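Local structure of extracellular solute-binding protein, family 1 (Trichodesmium erythraeum IMS101, 6G7N) at residues A102-Y107 / V217-P222. The protein binds ferric iron and is probably the periplasmic solute-binding component of an ABC transporter that takes up iron. Numbering follows the deposited sequence. Where two conformers were deposited one is given.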
ATOM      1  N   ALA A 102       4.060  -1.382   4.364  1.00  9.69           N
ATOM      2  CA  ALA A 102       5.230  -0.482   4.469  1.00  9.96           C
ATOM      3  C   ALA A 102       6.111  -0.666   3.253  1.00  9.64           C
ATOM      4  O   ALA A 102       6.314  -1.787   2.793  1.00 10.47           O
ATOM      5  CB  ALA A 102       6.036  -0.788   5.729  1.00 11.23           C
ATOM      6  N   ARG A 103       6.638   0.444   2.714  1.00  9.58           N
ATOM      7  CA  ARG A 103       7.580   0.354   1.605  1.00 10.03           C
ATOM      8  C   ARG A 103       8.978   0.433   2.211  1.00  9.92           C
ATOM      9  O   ARG A 103       9.374   1.458   2.763  1.00 11.02           O
ATOM     10  CB  ARG A 103       7.306   1.397   0.516  1.00 10.41           C
ATOM     11  CG  ARG A 103       8.010   1.082  -0.808  1.00 10.83           C
ATOM     12  CD  ARG A 103       7.240   1.603  -2.014  1.00 10.61           C
ATOM     13  NE  ARG A 103       7.746   1.120  -3.295  1.00 10.97           N
ATOM     14  CZ  ARG A 103       7.526  -0.116  -3.764  1.00 10.57           C
ATOM     15  NH1 ARG A 103       6.828  -1.008  -3.079  1.00 10.55           N
ATOM     16  NH2 ARG A 103       8.015  -0.466  -4.955  1.00 11.65           N
ATOM     17  N   VAL A 104       9.677  -0.701   2.157  1.00  9.62           N
ATOM     18  CA  VAL A 104      10.858  -0.956   2.961  1.00 10.40           C
ATOM     19  C   VAL A 104      12.068  -1.224   2.098  1.00  9.66           C
ATOM     20  O   VAL A 104      11.959  -1.464   0.895  1.00 10.42           O
ATOM     21  CB  VAL A 104      10.609  -2.120   3.933  1.00 11.85           C
ATOM     22  CG1 VAL A 104       9.444  -1.771   4.856  1.00 13.25           C
ATOM     23  CG2 VAL A 104      10.366  -3.424   3.173  1.00 13.58           C
ATOM     24  N   ILE A 105      13.239  -1.231   2.769  1.00 10.60           N
ATOM     25  CA  ILE A 105      14.483  -1.638   2.107  1.00 10.70           C
ATOM     26  C   ILE A 105      14.641  -3.141   2.299  1.00 11.23           C
ATOM     27  O   ILE A 105      14.723  -3.649   3.432  1.00 13.81           O
ATOM     28  CB  ILE A 105      15.699  -0.893   2.651  1.00 12.27           C
ATOM     29  CG1 ILE A 105      15.594   0.611   2.374  1.00 12.50           C
ATOM     30  CG2 ILE A 105      16.980  -1.431   2.007  1.00 14.22           C
ATOM     31  CD1 ILE A 105      16.577   1.462   3.151  1.00 13.94           C
ATOM     32  N   MET A 106      14.655  -3.863   1.184  1.00 11.27           N
ATOM     33  CA  MET A 106      14.964  -5.300   1.153  1.00 12.03           C
ATOM     34  C   MET A 106      16.462  -5.420   0.918  1.00 12.95           C
ATOM     35  O   MET A 106      17.000  -4.752   0.012  1.00 15.26           O
ATOM     36  CB  MET A 106      14.209  -5.973   0.014  1.00 13.21           C
ATOM     37  CG  MET A 106      12.691  -5.817   0.088  1.00 13.66           C
ATOM     38  SD  MET A 106      12.000  -6.716   1.504  1.00 16.09           S
ATOM     39  CE  MET A 106      10.236  -6.355   1.282  1.00 12.97           C
ATOM     40  N   TYR A 107      17.162  -6.223   1.736  1.00 12.82           N
ATOM     41  CA  TYR A 107      18.619  -6.279   1.635  1.00 13.20           C
ATOM     42  C   TYR A 107      19.123  -7.710   1.604  1.00 13.45           C
ATOM     43  O   TYR A 107      18.561  -8.616   2.215  1.00 14.07           O
ATOM     44  CB  TYR A 107      19.311  -5.507   2.758  1.00 13.90           C
ATOM     45  CG  TYR A 107      19.033  -5.991   4.160  1.00 14.70           C
ATOM     46  CD1 TYR A 107      17.927  -5.557   4.881  1.00 15.37           C
ATOM     47  CD2 TYR A 107      19.908  -6.897   4.794  1.00 16.87           C
ATOM     48  CE1 TYR A 107      17.672  -6.006   6.164  1.00 16.46           C
ATOM     49  CE2 TYR A 107      19.636  -7.354   6.080  1.00 18.61           C
ATOM     50  CZ  TYR A 107      18.523  -6.905   6.770  1.00 18.99           C
ATOM     51  OH  TYR A 107      18.258  -7.351   8.042  1.00 23.93           O
ATOM     52  N   VAL A 217      16.998 -12.678   2.196  1.00 15.17           N
ATOM     53  CA  VAL A 217      16.640 -11.261   2.123  1.00 14.93           C
ATOM     54  C   VAL A 217      16.029 -10.797   3.427  1.00 15.20           C
ATOM     55  O   VAL A 217      15.093 -11.435   3.942  1.00 17.23           O
ATOM     56  CB  VAL A 217      15.654 -11.022   0.967  1.00 14.77           C
ATOM     57  CG1 VAL A 217      15.205  -9.555   0.899  1.00 14.25           C
ATOM     58  CG2 VAL A 217      16.269 -11.447  -0.356  1.00 15.35           C
ATOM     59  N   GLY A 218      16.575  -9.714   3.973  1.00 14.98           N
ATOM     60  CA  GLY A 218      16.036  -9.087   5.157  1.00 14.61           C
ATOM     61  C   GLY A 218      15.185  -7.884   4.798  1.00 14.16           C
ATOM     62  O   GLY A 218      15.245  -7.392   3.675  1.00 14.44           O
ATOM     63  N   MET A 219      14.423  -7.445   5.790  1.00 14.23           N
ATOM     64  CA  MET A 219      13.562  -6.264   5.684  0.50 14.65           C
ATOM     65  C   MET A 219      14.011  -5.227   6.678  1.00 13.12           C
ATOM     66  O   MET A 219      14.082  -5.519   7.863  1.00 16.98           O
ATOM     67  CB  MET A 219      12.125  -6.667   6.029  0.50 17.30           C
ATOM     68  CG  MET A 219      11.193  -5.490   6.206  0.50 17.58           C
ATOM     69  SD  MET A 219       9.478  -6.014   6.295  0.50 20.84           S
ATOM     70  CE  MET A 219       9.433  -7.196   4.993  0.50 15.06           C
ATOM     71  N   PHE A 220      14.261  -4.002   6.202  1.00 11.70           N
ATOM     72  CA  PHE A 220      14.694  -2.893   7.042  1.00 11.74           C
ATOM     73  C   PHE A 220      13.662  -1.762   6.935  1.00 10.71           C
ATOM     74  O   PHE A 220      13.363  -1.295   5.838  1.00 11.36           O
ATOM     75  CB  PHE A 220      16.077  -2.406   6.601  1.00 12.15           C
ATOM     76  CG  PHE A 220      16.681  -1.347   7.473  1.00 12.27           C
ATOM     77  CD1 PHE A 220      17.421  -1.682   8.597  1.00 14.12           C
ATOM     78  CD2 PHE A 220      16.462  -0.009   7.201  1.00 13.36           C
ATOM     79  CE1 PHE A 220      17.991  -0.706   9.389  1.00 15.45           C
ATOM     80  CE2 PHE A 220      17.015   0.970   8.005  1.00 14.07           C
ATOM     81  CZ  PHE A 220      17.770   0.622   9.098  1.00 15.25           C
ATOM     82  N   PHE A 221      13.171  -1.312   8.089  1.00 11.23           N
ATOM     83  CA  PHE A 221      12.179  -0.234   8.171  1.00 11.06           C
ATOM     84  C   PHE A 221      12.927   1.094   8.277  1.00 11.07           C
ATOM     85  O   PHE A 221      13.546   1.358   9.300  1.00 13.19           O
ATOM     86  CB  PHE A 221      11.289  -0.454   9.404  1.00 12.33           C
ATOM     87  CG  PHE A 221      10.528  -1.759   9.361  1.00 12.67           C
ATOM     88  CD1 PHE A 221       9.491  -1.952   8.475  1.00 13.93           C
ATOM     89  CD2 PHE A 221      10.860  -2.805  10.201  1.00 14.21           C
ATOM     90  CE1 PHE A 221       8.771  -3.127   8.396  1.00 14.25           C
ATOM     91  CE2 PHE A 221      10.155  -4.006  10.134  1.00 15.36           C
ATOM     92  CZ  PHE A 221       9.108  -4.167   9.236  1.00 15.36           C
ATOM     93  N   PRO A 222      12.890   1.963   7.234  1.00 10.69           N
ATOM     94  CA  PRO A 222      13.771   3.102   7.263  1.00 10.51           C
ATOM     95  C   PRO A 222      13.259   4.258   8.126  1.00 10.01           C
ATOM     96  O   PRO A 222      12.075   4.341   8.488  1.00 11.25           O
ATOM     97  CB  PRO A 222      13.844   3.525   5.781  1.00 11.90           C
ATOM     98  CG  PRO A 222      13.406   2.323   5.011  1.00 11.75           C
ATOM     99  CD  PRO A 222      12.337   1.755   5.890  1.00 10.92           C
TER
HETATM  100  O   HOH W   1      17.003  -5.387   9.573  1.00 32.47           O
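Tyr107 lays its ring across Gly218 on the neighbouring antiparallel strand, its backbone joined to that glycine by N-H...O bonds in both directions. From CB, a chi1 of 61° puts CG between the backbone N and the carbonyl carbon, which swings the ring over the partner strand. Tyr107 CD1 then lies 3.5 Å from Gly218 O, and CE1 reaches Gly218 C, with Phe220 N at the ring edge. Tyr107 CZ sits 3.7 Å from Gly218 CA, whose C-H meets the ring face in a CH-pi contact. At the tip, Tyr107 OH hydrogen-bonds a water that also donates weakly to Met219 O. Glycine suits its place because a CB would collide with the ring. Ile105 and Phe220 form the next hydrogen-bonded pair, and the CG1-CD1 arm of Ile105 lies against the proline ring, Ile105 CD1 3.8 Å from Pro222 CG, where the chain has left the strand. On the other face, flexible Met106 and Met219 run alongside, both touching Leu199 of helix 196-204. Val104 CG1 packs on Phe221 CD1 at 3.6 Å. Strand 96-108 thus takes 217-220 along one edge and, antiparallel too, 191-195 along the other, within the mixed sheet characteristic of the periplasmic-binding-protein fold.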